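Local coordinates for CBS domain-containing protein (Pyrococcus horikoshii, PDB 2YZQ), which is of unknown function but binds S-adenosylmethionine and, as a protein built of four CBS domains, probably senses this or a related adenosyl ligand, at residues Leu79-Lys84 / Leu274-Val278. Numbering follows the deposited sequence.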
ATOM      1  N   LEU A  79       5.278  13.269  10.921  1.00 19.10           N
ATOM      2  CA  LEU A  79       4.932  12.215   9.976  1.00 19.96           C
ATOM      3  C   LEU A  79       6.180  11.378   9.751  1.00 19.91           C
ATOM      4  O   LEU A  79       6.098  10.188   9.451  1.00 19.65           O
ATOM      5  CB  LEU A  79       4.459  12.799   8.642  1.00 20.29           C
ATOM      6  CG  LEU A  79       3.049  13.383   8.601  1.00 21.86           C
ATOM      7  CD1 LEU A  79       2.765  13.911   7.204  1.00 23.96           C
ATOM      8  CD2 LEU A  79       2.037  12.311   8.981  1.00 20.48           C
ATOM      9  N   LYS A  80       7.339  12.011   9.900  1.00 20.10           N
ATOM     10  CA  LYS A  80       8.607  11.317   9.723  1.00 20.37           C
ATOM     11  C   LYS A  80       8.711  10.162  10.710  1.00 19.50           C
ATOM     12  O   LYS A  80       9.132   9.066  10.351  1.00 18.91           O
ATOM     13  CB  LYS A  80       9.782  12.275   9.936  1.00 22.80           C
ATOM     14  CG  LYS A  80      11.144  11.590   9.889  1.00 25.69           C
ATOM     15  CD  LYS A  80      12.283  12.583  10.053  1.00 29.24           C
ATOM     16  CE  LYS A  80      13.633  11.889   9.946  1.00 32.38           C
ATOM     17  NZ  LYS A  80      14.761  12.861  10.012  1.00 33.60           N
ATOM     18  N   LYS A  81       8.324  10.410  11.957  1.00 18.90           N
ATOM     19  CA  LYS A  81       8.382   9.371  12.979  1.00 19.04           C
ATOM     20  C   LYS A  81       7.465   8.200  12.635  1.00 18.11           C
ATOM     21  O   LYS A  81       7.849   7.042  12.781  1.00 19.02           O
ATOM     22  CB  LYS A  81       8.001   9.951  14.343  1.00 21.60           C
ATOM     23  CG  LYS A  81       8.075   8.950  15.485  1.00 24.55           C
ATOM     24  CD  LYS A  81       7.839   9.623  16.827  1.00 27.81           C
ATOM     25  CE  LYS A  81       7.849   8.606  17.954  1.00 30.90           C
ATOM     26  NZ  LYS A  81       9.114   7.821  17.977  1.00 34.43           N
ATOM     27  N   ALA A  82       6.250   8.505  12.183  1.00 17.20           N
ATOM     28  CA  ALA A  82       5.289   7.473  11.821  1.00 16.55           C
ATOM     29  C   ALA A  82       5.771   6.693  10.601  1.00 17.39           C
ATOM     30  O   ALA A  82       5.606   5.475  10.525  1.00 17.78           O
ATOM     31  CB  ALA A  82       3.923   8.102  11.540  1.00 18.02           C
ATOM     32  N   ALA A  83       6.372   7.398   9.648  1.00 18.13           N
ATOM     33  CA  ALA A  83       6.874   6.744   8.445  1.00 18.67           C
ATOM     34  C   ALA A  83       7.993   5.766   8.807  1.00 20.24           C
ATOM     35  O   ALA A  83       8.045   4.652   8.283  1.00 20.16           O
ATOM     36  CB  ALA A  83       7.383   7.785   7.450  1.00 17.12           C
ATOM     37  N   LYS A  84       8.880   6.188   9.704  1.00 21.47           N
ATOM     38  CA  LYS A  84       9.992   5.346  10.139  1.00 24.02           C
ATOM     39  C   LYS A  84       9.491   4.054  10.777  1.00 23.71           C
ATOM     40  O   LYS A  84      10.056   2.984  10.560  1.00 23.91           O
ATOM     41  CB  LYS A  84      10.873   6.099  11.139  1.00 25.53           C
ATOM     42  CG  LYS A  84      11.764   7.161  10.515  1.00 29.17           C
ATOM     43  CD  LYS A  84      12.565   7.911  11.575  1.00 32.28           C
ATOM     44  CE  LYS A  84      13.413   6.965  12.416  1.00 33.25           C
ATOM     45  NZ  LYS A  84      14.389   6.194  11.594  1.00 35.85           N
ATOM     46  N   LEU A 274       7.322   6.620   1.490  1.00 16.67           N
ATOM     47  CA  LEU A 274       7.536   6.904   2.908  1.00 17.31           C
ATOM     48  C   LEU A 274       8.999   7.259   3.163  1.00 17.71           C
ATOM     49  O   LEU A 274       9.319   8.016   4.074  1.00 17.74           O
ATOM     50  CB  LEU A 274       7.157   5.693   3.762  1.00 18.31           C
ATOM     51  CG  LEU A 274       5.698   5.232   3.721  1.00 18.61           C
ATOM     52  CD1 LEU A 274       5.546   3.977   4.555  1.00 18.55           C
ATOM     53  CD2 LEU A 274       4.785   6.337   4.243  1.00 19.85           C
ATOM     54  N   LYS A 275       9.888   6.712   2.341  1.00 18.16           N
ATOM     55  CA  LYS A 275      11.312   6.969   2.498  1.00 18.55           C
ATOM     56  C   LYS A 275      11.661   8.440   2.290  1.00 18.14           C
ATOM     57  O   LYS A 275      12.697   8.919   2.758  1.00 19.54           O
ATOM     58  CB  LYS A 275      12.100   6.092   1.525  1.00 20.14           C
ATOM     59  CG  LYS A 275      11.806   4.606   1.696  1.00 23.44           C
ATOM     60  CD  LYS A 275      12.661   3.757   0.776  1.00 26.20           C
ATOM     61  CE  LYS A 275      12.372   4.050  -0.688  1.00 24.69           C
ATOM     62  NZ  LYS A 275      13.317   3.295  -1.562  1.00 32.45           N
ATOM     63  N   VAL A 276      10.796   9.155   1.579  1.00 18.11           N
ATOM     64  CA  VAL A 276      11.012  10.571   1.328  1.00 20.13           C
ATOM     65  C   VAL A 276      10.949  11.350   2.644  1.00 21.55           C
ATOM     66  O   VAL A 276      11.664  12.336   2.828  1.00 21.32           O
ATOM     67  CB  VAL A 276       9.945  11.129   0.367  1.00 20.17           C
ATOM     68  CG1 VAL A 276      10.135  12.628   0.183  1.00 22.56           C
ATOM     69  CG2 VAL A 276      10.030  10.404  -0.968  1.00 21.77           C
ATOM     70  N   LEU A 277      10.093  10.898   3.554  1.00 23.63           N
ATOM     71  CA  LEU A 277       9.925  11.551   4.849  1.00 25.27           C
ATOM     72  C   LEU A 277      11.111  11.357   5.790  1.00 28.10           C
ATOM     73  O   LEU A 277      11.250  12.081   6.774  1.00 27.71           O
ATOM     74  CB  LEU A 277       8.649  11.050   5.528  1.00 24.45           C
ATOM     75  CG  LEU A 277       7.338  11.585   4.950  1.00 24.93           C
ATOM     76  CD1 LEU A 277       6.161  10.787   5.490  1.00 23.49           C
ATOM     77  CD2 LEU A 277       7.199  13.057   5.306  1.00 26.72           C
ATOM     78  N   VAL A 278      11.958  10.379   5.493  1.00 31.74           N
ATOM     79  CA  VAL A 278      13.124  10.116   6.326  1.00 34.80           C
ATOM     80  C   VAL A 278      14.253  11.077   5.970  1.00 36.44           C
ATOM     81  O   VAL A 278      14.698  11.820   6.871  1.00 38.29           O
ATOM     82  CB  VAL A 278      13.627   8.667   6.149  1.00 36.25           C
ATOM     83  CG1 VAL A 278      14.854   8.433   7.021  1.00 36.87           C
ATOM     84  CG2 VAL A 278      12.521   7.689   6.512  1.00 36.43           C
TER
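Residues 79-84 form the first turns of helix 79-89, with backbone bonds from Ala83 N to Leu79 O (2.8 Å) and from Lys84 N to Lys80 O (3.0 Å). After helix 270-273, Leu274 to Leu277 keep helical phi/psi, and the chain through Val278 closes i to i-3 bonds, Leu277 N to Leu274 O (3.0 Å) and Val278 N to Lys275 O (3.2 Å). The backbones come close: Lys80 CA lies 5.1 Å from Leu277 CA, and Ala83 CA 5.6 Å from Leu274 CA. The small Ala83 permits this proximity; its CA-to-CB bond points toward 274-278, and its CB meets Leu277 CD1 at 3.8 Å and Leu274 CB at 4.2 Å. Leu277 CD1 also touches Leu79 CB (4.1 Å). Strand 72-74, helix 79-89, strands 93-97 and 103-108 and helix 109-117 follow the beta-alpha-beta-beta-alpha order of a CBS motif; the contact joins the first helix of this second repeat to the C-terminal end of the fourth, away from the S-adenosylmethionine pocket. Helix 109-117 packs against both segments: Tyr116 touches Leu79 and Leu277, Phe117 also meets Leu277, and Ile112 lies on Leu274. On the solvent-exposed side, the extended all-t side chain of Lys80 runs along the carbonyls of Leu277 and Val278, the last residues modelled, with Lys80 CG 3.2 Å from Leu277 O and Lys80 CE 3.3 Å from Val278 O. Val278 CG2 meets the aliphatic part of Lys84 at CG (4.1 Å).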